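Long-range contacts in NAD(P)H-hydrate epimerase (Saccharomyces cerevisiae, PDB 1JZT), which catalyses the epimerization of the R and S forms of NAD(P)HX, a hydrated, damaged form of NAD(P)H, so that both epimers can be repaired: residues Thr133-Phe143 and Ile167-Thr176; Asn191-Pro201 and Gln212-Ile222. All blocks are in the same frame, centred on the assembly; numbering follows the deposited sequence.

Coming from the N terminus, after helices 9-19 and 28-46, the chain lays down strands 60-65, 88-91 and 116-117, then returns to the middle of the same sheet as strand 133-139. Interaction 1 closes the next loop, a beta-alpha-beta unit in which helix 153-163 leads to strand 169-172. Only after that does interaction 2 open, pairing strand 194-198 with strand 214-218 across a connection without helix or strand. The two contacts are therefore in series, neither enclosing nor crossing the other. They meet because strands 169-172 and 194-198 are neighbours: probable hydrogen bonds run from Asp-173 N to Val-196 O and from Ala-193 N to Ile-169 O, making four adjacent parallel strands of one sheet.

Interaction 1 (Thr133-Phe143 and Ile167-Thr176); sequences TLCIVDAIFGF and IPIVSVDVPT
Ile-136 and Asp-138 pair with Ile-169 and Ser-171 in the parallel beta-alpha-beta unit at the centre of this Rossmann-like sheet. The strands are tightly knit: Val-170 N reaches Ile-136 O at 2.6 Å, almost straight (170°), while Asp-138 N approaches Val-170 O from above the carbonyl plane. On the face of Val-137 and Val-170, Val-137 CG1 meets Val-172 CG2 at 3.7 Å. On the other, the Ile-136 and Ile-167 side chains meet at about a right angle, CD1 of the first against CG2 of the second.

The buried polar knot is the Asp-138 carboxylate. Its CG lies anti to the backbone N (chi1 164°), which swings both oxygens over to the loop beyond strand 169-172. There Thr-176 grips both syn lone pairs, OG1 on OD1 and the backbone N on OD2, while Ser-171 OG takes the anti lone pair of OD2. The carboxylate is thereby held against rotation. Asp-138 and Thr-176 are predicted potassium ligands together with Asn-70, and water 1 lies 2.9 Å from each of Asp-138 O, Val-174 O and Thr-176 OG1, more acceptors than its two protons can serve, an oxygen-rich position consistent with that site.

Further on the contact slackens at partly exposed Gly-142 and Phe-143, in the predicted NADPHX site. Asp-173, whose OD1 makes a salt bridge with Lys-202, sets OD2 at the edge of the Phe-143 ring, the two planes 78° apart. Phe-143 N gives OD2 only a weak bond at 3.4 Å, and water 2 bridges the same pair, donating to Asp-173 OD2 at 2.6 Å and accepting from Phe-143 N.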
loop_
_atom_site.group_PDB
_atom_site.type_symbol
_atom_site.label_atom_id
_atom_site.label_comp_id
_atom_site.label_asym_id
_atom_site.label_seq_id
_atom_site.Cartn_x
_atom_site.Cartn_y
_atom_site.Cartn_z
ATOM N N THR A 133 -2.025 13.508 12.336
ATOM C CA THR A 133 -1.529 12.580 11.329
ATOM C C THR A 133 -0.737 13.228 10.197
ATOM O O THR A 133 -1.178 14.210 9.604
ATOM C CB THR A 133 -2.709 11.805 10.735
ATOM O OG1 THR A 133 -3.295 10.999 11.763
ATOM C CG2 THR A 133 -2.257 10.928 9.574
ATOM N N LEU A 134 0.431 12.658 9.905
ATOM C CA LEU A 134 1.313 13.139 8.840
ATOM C C LEU A 134 0.780 12.702 7.480
ATOM O O LEU A 134 0.723 13.492 6.537
ATOM C CB LEU A 134 2.720 12.569 9.038
ATOM C CG LEU A 134 3.685 12.662 7.856
ATOM C CD1 LEU A 134 4.061 14.121 7.573
ATOM C CD2 LEU A 134 4.927 11.847 8.176
ATOM N N CYS A 135 0.417 11.429 7.379
ATOM C CA CYS A 135 -0.129 10.886 6.144
ATOM C C CYS A 135 -0.861 9.598 6.471
ATOM O O CYS A 135 -0.674 9.013 7.544
ATOM C CB CYS A 135 0.977 10.600 5.124
ATOM S SG CYS A 135 2.023 9.169 5.527
ATOM N N ILE A 136 -1.699 9.165 5.537
ATOM C CA ILE A 136 -2.483 7.959 5.709
ATOM C C ILE A 136 -2.080 6.932 4.666
ATOM O O ILE A 136 -1.926 7.256 3.489
ATOM C CB ILE A 136 -3.985 8.264 5.553
ATOM C CG1 ILE A 136 -4.405 9.305 6.592
ATOM C CG2 ILE A 136 -4.803 6.976 5.709
ATOM C CD1 ILE A 136 -5.738 9.975 6.282
ATOM N N VAL A 137 -1.875 5.699 5.105
ATOM C CA VAL A 137 -1.526 4.636 4.180
ATOM C C VAL A 137 -2.777 3.812 3.930
ATOM O O VAL A 137 -3.336 3.189 4.849
ATOM C CB VAL A 137 -0.439 3.696 4.737
ATOM C CG1 VAL A 137 -0.178 2.570 3.736
ATOM C CG2 VAL A 137 0.834 4.472 5.005
ATOM N N ASP A 138 -3.197 3.817 2.672
ATOM C CA ASP A 138 -4.376 3.096 2.221
ATOM C C ASP A 138 -3.995 1.692 1.779
ATOM O O ASP A 138 -3.557 1.491 0.651
ATOM C CB ASP A 138 -5.028 3.854 1.053
ATOM C CG ASP A 138 -6.013 3.001 0.276
ATOM O OD1 ASP A 138 -6.686 2.140 0.896
ATOM O OD2 ASP A 138 -6.123 3.191 -0.961
ATOM N N ALA A 139 -4.156 0.731 2.678
ATOM C CA ALA A 139 -3.851 -0.660 2.378
ATOM C C ALA A 139 -5.125 -1.487 2.569
ATOM O O ALA A 139 -5.085 -2.607 3.092
ATOM C CB ALA A 139 -2.741 -1.170 3.310
ATOM N N ILE A 140 -6.262 -0.933 2.154
ATOM C CA ILE A 140 -7.538 -1.634 2.305
ATOM C C ILE A 140 -7.686 -2.791 1.321
ATOM O O ILE A 140 -7.657 -3.953 1.732
ATOM C CB ILE A 140 -8.757 -0.671 2.152
ATOM C CG1 ILE A 140 -8.865 0.244 3.371
ATOM C CG2 ILE A 140 -10.061 -1.462 2.111
ATOM C CD1 ILE A 140 -7.726 1.175 3.547
ATOM N N PHE A 141 -7.852 -2.484 0.035
ATOM C CA PHE A 141 -7.992 -3.527 -0.984
ATOM C C PHE A 141 -7.006 -3.375 -2.132
ATOM O O PHE A 141 -6.716 -2.262 -2.567
ATOM C CB PHE A 141 -9.420 -3.557 -1.548
ATOM C CG PHE A 141 -10.444 -4.057 -0.578
ATOM C CD1 PHE A 141 -10.284 -5.290 0.046
ATOM C CD2 PHE A 141 -11.562 -3.290 -0.273
ATOM C CE1 PHE A 141 -11.222 -5.755 0.959
ATOM C CE2 PHE A 141 -12.509 -3.746 0.641
ATOM C CZ PHE A 141 -12.336 -4.979 1.260
ATOM N N GLY A 142 -6.510 -4.511 -2.616
ATOM C CA GLY A 142 -5.558 -4.523 -3.709
ATOM C C GLY A 142 -6.152 -4.825 -5.074
ATOM O O GLY A 142 -7.367 -4.756 -5.265
ATOM N N PHE A 143 -5.298 -5.189 -6.026
ATOM C CA PHE A 143 -5.743 -5.462 -7.392
ATOM C C PHE A 143 -6.821 -6.538 -7.539
ATOM O O PHE A 143 -7.411 -6.681 -8.611
ATOM C CB PHE A 143 -4.531 -5.792 -8.279
ATOM C CG PHE A 143 -3.967 -7.171 -8.070
ATOM C CD1 PHE A 143 -4.563 -8.281 -8.660
ATOM C CD2 PHE A 143 -2.829 -7.356 -7.290
ATOM C CE1 PHE A 143 -4.031 -9.558 -8.481
ATOM C CE2 PHE A 143 -2.287 -8.626 -7.101
ATOM C CZ PHE A 143 -2.889 -9.731 -7.698
ATOM N N ILE A 167 -5.142 15.834 4.275
ATOM C CA ILE A 167 -4.194 14.815 4.743
ATOM C C ILE A 167 -3.827 13.924 3.546
ATOM O O ILE A 167 -4.703 13.324 2.916
ATOM C CB ILE A 167 -4.826 13.929 5.850
ATOM C CG1 ILE A 167 -5.419 14.802 6.955
ATOM C CG2 ILE A 167 -3.781 12.978 6.435
ATOM C CD1 ILE A 167 -4.436 15.774 7.556
ATOM N N PRO A 168 -2.529 13.819 3.219
ATOM C CA PRO A 168 -2.094 12.999 2.086
ATOM C C PRO A 168 -2.305 11.502 2.279
ATOM O O PRO A 168 -1.968 10.948 3.326
ATOM C CB PRO A 168 -0.617 13.354 1.955
ATOM C CG PRO A 168 -0.219 13.597 3.380
ATOM C CD PRO A 168 -1.371 14.439 3.887
ATOM N N ILE A 169 -2.861 10.853 1.260
ATOM C CA ILE A 169 -3.095 9.413 1.304
ATOM C C ILE A 169 -2.093 8.705 0.390
ATOM O O ILE A 169 -1.882 9.116 -0.755
ATOM C CB ILE A 169 -4.530 9.047 0.836
ATOM C CG1 ILE A 169 -5.560 9.549 1.851
ATOM C CG2 ILE A 169 -4.649 7.540 0.658
ATOM C CD1 ILE A 169 -7.008 9.381 1.388
ATOM N N VAL A 170 -1.471 7.654 0.918
ATOM C CA VAL A 170 -0.504 6.850 0.171
ATOM C C VAL A 170 -1.191 5.511 -0.094
ATOM O O VAL A 170 -1.366 4.715 0.835
ATOM C CB VAL A 170 0.772 6.580 1.013
ATOM C CG1 VAL A 170 1.747 5.708 0.224
ATOM C CG2 VAL A 170 1.431 7.908 1.413
ATOM N N SER A 171 -1.580 5.262 -1.346
ATOM C CA SER A 171 -2.276 4.020 -1.696
ATOM C C SER A 171 -1.350 2.884 -2.083
ATOM O O SER A 171 -0.462 3.051 -2.919
ATOM C CB SER A 171 -3.272 4.258 -2.842
ATOM O OG SER A 171 -4.394 4.998 -2.405
ATOM N N VAL A 172 -1.581 1.721 -1.477
ATOM C CA VAL A 172 -0.783 0.534 -1.740
ATOM C C VAL A 172 -1.331 -0.240 -2.937
ATOM O O VAL A 172 -2.477 -0.704 -2.930
ATOM C CB VAL A 172 -0.758 -0.406 -0.514
ATOM C CG1 VAL A 172 0.164 -1.584 -0.788
ATOM C CG2 VAL A 172 -0.290 0.362 0.715
ATOM N N ASP A 173 -0.482 -0.363 -3.952
ATOM C CA ASP A 173 -0.767 -1.065 -5.195
ATOM C C ASP A 173 -1.758 -0.334 -6.106
ATOM O O ASP A 173 -1.411 0.042 -7.228
ATOM C CB ASP A 173 -1.260 -2.485 -4.912
ATOM C CG ASP A 173 -1.187 -3.361 -6.140
ATOM O OD1 ASP A 173 -0.213 -3.199 -6.908
ATOM O OD2 ASP A 173 -2.082 -4.211 -6.332
ATOM N N VAL A 174 -2.983 -0.156 -5.624
ATOM C CA VAL A 174 -4.036 0.548 -6.351
ATOM C C VAL A 174 -4.886 1.324 -5.348
ATOM O O VAL A 174 -4.973 0.955 -4.178
ATOM C CB VAL A 174 -4.966 -0.428 -7.141
ATOM C CG1 VAL A 174 -4.210 -1.065 -8.286
ATOM C CG2 VAL A 174 -5.525 -1.499 -6.210
ATOM N N PRO A 175 -5.511 2.431 -5.788
ATOM C CA PRO A 175 -6.354 3.228 -4.887
ATOM C C PRO A 175 -7.592 2.409 -4.534
ATOM O O PRO A 175 -8.305 1.948 -5.425
ATOM C CB PRO A 175 -6.702 4.458 -5.730
ATOM C CG PRO A 175 -5.538 4.565 -6.688
ATOM C CD PRO A 175 -5.314 3.124 -7.072
ATOM N N THR A 176 -7.842 2.212 -3.246
ATOM C CA THR A 176 -8.996 1.427 -2.825
ATOM C C THR A 176 -10.295 2.031 -3.361
ATOM O O THR A 176 -10.512 3.237 -3.269
ATOM C CB THR A 176 -9.045 1.327 -1.289
ATOM O OG1 THR A 176 -7.888 0.615 -0.826
ATOM C CG2 THR A 176 -10.300 0.598 -0.834
HETATM O O HOH W 1 -5.113 0.102 -1.384
HETATM O O HOH W 2 -2.581 -5.862 -4.419
#

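Interaction 2 (Asn191-Pro201 and Gln212-Ile222)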
loop_
_atom_site.group_PDB
_atom_site.type_symbol
_atom_site.label_atom_id
_atom_site.label_comp_id
_atom_site.label_asym_id
_atom_site.label_seq_id
_atom_site.Cartn_x
_atom_site.Cartn_y
_atom_site.Cartn_z
ATOM N N ASN A 191 -8.387 10.013 -3.890
ATOM C CA ASN A 191 -7.466 10.840 -4.680
ATOM C C ASN A 191 -6.161 10.827 -3.883
ATOM O O ASN A 191 -5.873 11.748 -3.116
ATOM C CB ASN A 191 -7.995 12.273 -4.803
ATOM C CG ASN A 191 -6.978 13.231 -5.424
ATOM O OD1 ASN A 191 -7.194 14.446 -5.453
ATOM N ND2 ASN A 191 -5.871 12.692 -5.923
ATOM N N PRO A 192 -5.351 9.778 -4.064
ATOM C CA PRO A 192 -4.078 9.629 -3.353
ATOM C C PRO A 192 -2.978 10.622 -3.708
ATOM O O PRO A 192 -2.810 10.991 -4.869
ATOM C CB PRO A 192 -3.682 8.194 -3.675
ATOM C CG PRO A 192 -4.167 8.042 -5.085
ATOM C CD PRO A 192 -5.545 8.685 -5.036
ATOM N N ALA A 193 -2.229 11.052 -2.696
ATOM C CA ALA A 193 -1.113 11.969 -2.913
ATOM C C ALA A 193 0.037 11.134 -3.468
ATOM O O ALA A 193 0.902 11.633 -4.193
ATOM C CB ALA A 193 -0.701 12.631 -1.595
ATOM N N VAL A 194 0.034 9.850 -3.125
ATOM C CA VAL A 194 1.068 8.931 -3.589
ATOM C C VAL A 194 0.455 7.572 -3.923
ATOM O O VAL A 194 -0.411 7.073 -3.197
ATOM C CB VAL A 194 2.158 8.693 -2.503
ATOM C CG1 VAL A 194 3.252 7.775 -3.051
ATOM C CG2 VAL A 194 2.755 10.024 -2.052
ATOM N N LEU A 195 0.896 6.979 -5.026
ATOM C CA LEU A 195 0.436 5.651 -5.410
ATOM C C LEU A 195 1.677 4.784 -5.507
ATOM O O LEU A 195 2.628 5.133 -6.198
ATOM C CB LEU A 195 -0.279 5.670 -6.765
ATOM C CG LEU A 195 -0.614 4.287 -7.339
ATOM C CD1 LEU A 195 -1.593 3.556 -6.421
ATOM C CD2 LEU A 195 -1.206 4.441 -8.736
ATOM N N VAL A 196 1.683 3.665 -4.795
ATOM C CA VAL A 196 2.821 2.762 -4.845
ATOM C C VAL A 196 2.361 1.473 -5.494
ATOM O O VAL A 196 1.780 0.607 -4.831
ATOM C CB VAL A 196 3.380 2.434 -3.443
ATOM C CG1 VAL A 196 4.582 1.498 -3.571
ATOM C CG2 VAL A 196 3.777 3.715 -2.719
ATOM N N SER A 197 2.586 1.367 -6.802
ATOM C CA SER A 197 2.208 0.168 -7.534
ATOM C C SER A 197 3.164 -0.940 -7.105
ATOM O O SER A 197 4.347 -0.690 -6.872
ATOM C CB SER A 197 2.323 0.402 -9.044
ATOM O OG SER A 197 1.361 1.354 -9.488
ATOM N N LEU A 198 2.649 -2.157 -6.984
ATOM C CA LEU A 198 3.468 -3.288 -6.582
ATOM C C LEU A 198 3.626 -4.279 -7.732
ATOM O O LEU A 198 2.654 -4.623 -8.408
ATOM C CB LEU A 198 2.854 -3.973 -5.354
ATOM C CG LEU A 198 2.826 -3.127 -4.076
ATOM C CD1 LEU A 198 2.140 -3.902 -2.961
ATOM C CD2 LEU A 198 4.255 -2.765 -3.669
ATOM N N THR A 199 4.869 -4.714 -7.942
ATOM C CA THR A 199 5.241 -5.652 -9.007
ATOM C C THR A 199 5.208 -4.930 -10.348
ATOM O O THR A 199 6.234 -4.793 -11.019
ATOM C CB THR A 199 4.296 -6.888 -9.051
ATOM O OG1 THR A 199 4.333 -7.568 -7.789
ATOM C CG2 THR A 199 4.732 -7.857 -10.137
ATOM N N VAL A 200 4.023 -4.455 -10.721
ATOM C CA VAL A 200 3.826 -3.727 -11.968
ATOM C C VAL A 200 2.514 -2.961 -11.821
ATOM O O VAL A 200 1.569 -3.454 -11.224
ATOM C CB VAL A 200 3.767 -4.703 -13.178
ATOM C CG1 VAL A 200 2.644 -5.707 -12.976
ATOM C CG2 VAL A 200 3.571 -3.929 -14.473
ATOM N N PRO A 201 2.455 -1.721 -12.333
ATOM C CA PRO A 201 1.229 -0.931 -12.223
ATOM C C PRO A 201 0.069 -1.564 -12.980
ATOM O O PRO A 201 0.267 -2.224 -14.003
ATOM C CB PRO A 201 1.632 0.417 -12.819
ATOM C CG PRO A 201 3.109 0.486 -12.520
ATOM C CD PRO A 201 3.548 -0.908 -12.887
ATOM N N GLN A 212 -1.141 15.881 -9.020
ATOM C CA GLN A 212 -1.801 15.557 -7.760
ATOM C C GLN A 212 -1.234 14.322 -7.064
ATOM O O GLN A 212 -1.277 14.223 -5.830
ATOM C CB GLN A 212 -3.297 15.343 -8.003
ATOM C CG GLN A 212 -4.074 16.620 -8.289
ATOM C CD GLN A 212 -4.256 17.471 -7.046
ATOM O OE1 GLN A 212 -4.883 17.042 -6.073
ATOM N NE2 GLN A 212 -3.707 18.684 -7.069
ATOM N N THR A 213 -0.687 13.398 -7.852
ATOM C CA THR A 213 -0.164 12.139 -7.321
ATOM C C THR A 213 1.236 11.755 -7.786
ATOM O O THR A 213 1.523 11.769 -8.984
ATOM C CB THR A 213 -1.102 10.986 -7.718
ATOM O OG1 THR A 213 -2.457 11.386 -7.480
ATOM C CG2 THR A 213 -0.794 9.731 -6.910
ATOM N N THR A 214 2.104 11.407 -6.837
ATOM C CA THR A 214 3.444 10.961 -7.189
ATOM C C THR A 214 3.319 9.439 -7.340
ATOM O O THR A 214 2.706 8.783 -6.494
ATOM C CB THR A 214 4.466 11.306 -6.088
ATOM O OG1 THR A 214 4.533 12.728 -5.925
ATOM C CG2 THR A 214 5.848 10.789 -6.466
ATOM N N HIS A 215 3.887 8.884 -8.409
ATOM C CA HIS A 215 3.790 7.451 -8.678
ATOM C C HIS A 215 5.115 6.707 -8.515
ATOM O O HIS A 215 6.140 7.078 -9.097
ATOM C CB HIS A 215 3.249 7.231 -10.105
ATOM C CG HIS A 215 2.819 5.822 -10.400
ATOM N ND1 HIS A 215 2.580 5.375 -11.685
ATOM C CD2 HIS A 215 2.547 4.773 -9.585
ATOM C CE1 HIS A 215 2.180 4.116 -11.648
ATOM N NE2 HIS A 215 2.151 3.726 -10.384
ATOM N N TYR A 216 5.070 5.657 -7.705
ATOM C CA TYR A 216 6.211 4.788 -7.445
ATOM C C TYR A 216 5.803 3.354 -7.761
ATOM O O TYR A 216 4.621 2.994 -7.682
ATOM C CB TYR A 216 6.605 4.818 -5.965
ATOM C CG TYR A 216 7.252 6.084 -5.450
ATOM C CD1 TYR A 216 8.600 6.343 -5.680
ATOM C CD2 TYR A 216 6.533 6.985 -4.669
ATOM C CE1 TYR A 216 9.225 7.469 -5.134
ATOM C CE2 TYR A 216 7.142 8.112 -4.118
ATOM C CZ TYR A 216 8.489 8.342 -4.355
ATOM O OH TYR A 216 9.092 9.437 -3.795
ATOM N N VAL A 217 6.783 2.534 -8.125
ATOM C CA VAL A 217 6.530 1.119 -8.360
ATOM C C VAL A 217 7.482 0.407 -7.399
ATOM O O VAL A 217 8.613 0.857 -7.190
ATOM C CB VAL A 217 6.834 0.675 -9.818
ATOM C CG1 VAL A 217 8.313 0.809 -10.136
ATOM C CG2 VAL A 217 6.375 -0.762 -10.014
ATOM N N GLY A 218 7.012 -0.684 -6.802
ATOM C CA GLY A 218 7.818 -1.428 -5.849
ATOM C C GLY A 218 7.721 -2.925 -6.069
ATOM O O GLY A 218 6.962 -3.381 -6.923
ATOM N N GLY A 219 8.488 -3.692 -5.301
ATOM C CA GLY A 219 8.480 -5.135 -5.464
ATOM C C GLY A 219 9.575 -5.506 -6.446
ATOM O O GLY A 219 9.305 -5.915 -7.575
ATOM N N ARG A 220 10.823 -5.364 -6.009
ATOM C CA ARG A 220 11.973 -5.656 -6.859
ATOM C C ARG A 220 12.358 -7.134 -6.806
ATOM O O ARG A 220 13.290 -7.516 -6.102
ATOM C CB ARG A 220 13.154 -4.779 -6.428
ATOM C CG ARG A 220 14.370 -4.818 -7.343
ATOM C CD ARG A 220 15.395 -3.766 -6.927
ATOM N NE ARG A 220 16.561 -3.755 -7.816
ATOM C CZ ARG A 220 17.596 -2.932 -7.680
ATOM N NH1 ARG A 220 17.618 -2.042 -6.687
ATOM N NH2 ARG A 220 18.615 -2.999 -8.530
ATOM N N PHE A 221 11.632 -7.963 -7.553
ATOM C CA PHE A 221 11.905 -9.396 -7.588
ATOM C C PHE A 221 11.435 -10.020 -8.896
ATOM O O PHE A 221 10.991 -11.166 -8.923
ATOM C CB PHE A 221 11.231 -10.088 -6.394
ATOM C CG PHE A 221 9.822 -9.620 -6.130
ATOM C CD1 PHE A 221 8.799 -9.883 -7.039
ATOM C CD2 PHE A 221 9.521 -8.910 -4.967
ATOM C CE1 PHE A 221 7.500 -9.444 -6.797
ATOM C CE2 PHE A 221 8.225 -8.466 -4.715
ATOM C CZ PHE A 221 7.210 -8.734 -5.631
ATOM N N ILE A 222 11.552 -9.261 -9.981
ATOM C CA ILE A 222 11.120 -9.722 -11.302
ATOM C C ILE A 222 12.245 -9.772 -12.337
ATOM O O ILE A 222 12.853 -8.748 -12.650
ATOM C CB ILE A 222 10.008 -8.805 -11.851
ATOM C CG1 ILE A 222 8.802 -8.840 -10.915
ATOM C CG2 ILE A 222 9.618 -9.230 -13.260
ATOM C CD1 ILE A 222 7.851 -7.696 -11.137
HETATM O O HOH W 3 8.762 -4.592 -10.006
#
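Val-194 and Tyr-216 form the apolar centre on one face of the strand pair: Val-194 CG1 lies in the ring plane at the tyrosine edge, 3.7 Å from CD2, and Val-196 CG2 faces Tyr-216 CB more loosely. Helix 28-46 packs on this face through Ala-42 and Gln-46, and Gln-46 OE1 also bonds the tyrosine hydroxyl. On the other face Leu-195 and His-215 run side by side in the same direction, with Leu-195 CD2 3.8 Å from His-215 NE2, and Pro-201 CD rests on Val-217 CG2.

The imidazole is where the packing turns polar. A chi1 of -167° sets CG beside the carbonyl carbon, the ring leaning over the neighbouring strand, and three groups line its edge in plane: Leu-195 O beside CD2, Ser-197 OG at NE2 and Pro-201 CB near CE1. The Ser-197 OG to His-215 NE2 hydrogen bond is short, 2.7 Å, and fixes the turn of the ring.

Toward the ends of the strands the bonding becomes more varied. Thr-213 OG1 donates to Pro-192 O at 2.7 Å, adding a side-chain-to-backbone bond just before the strands. At the far end Thr-199 N bonds to Gly-218 O, and water 3 bridges Thr-199 O and Gly-219 O, donating to both. Beyond it, Ile-222 packs across Thr-199 at about a right angle.

Six backbone hydrogen bonds of a parallel pair, from Thr-214 N to Ala-193 O through to that of Thr-199, build a regular part of a Rossmann-like sheet, whose C-terminal strand ends border the predicted NADPHX site: Leu-198 lies beside Asp-73 and Asp-173.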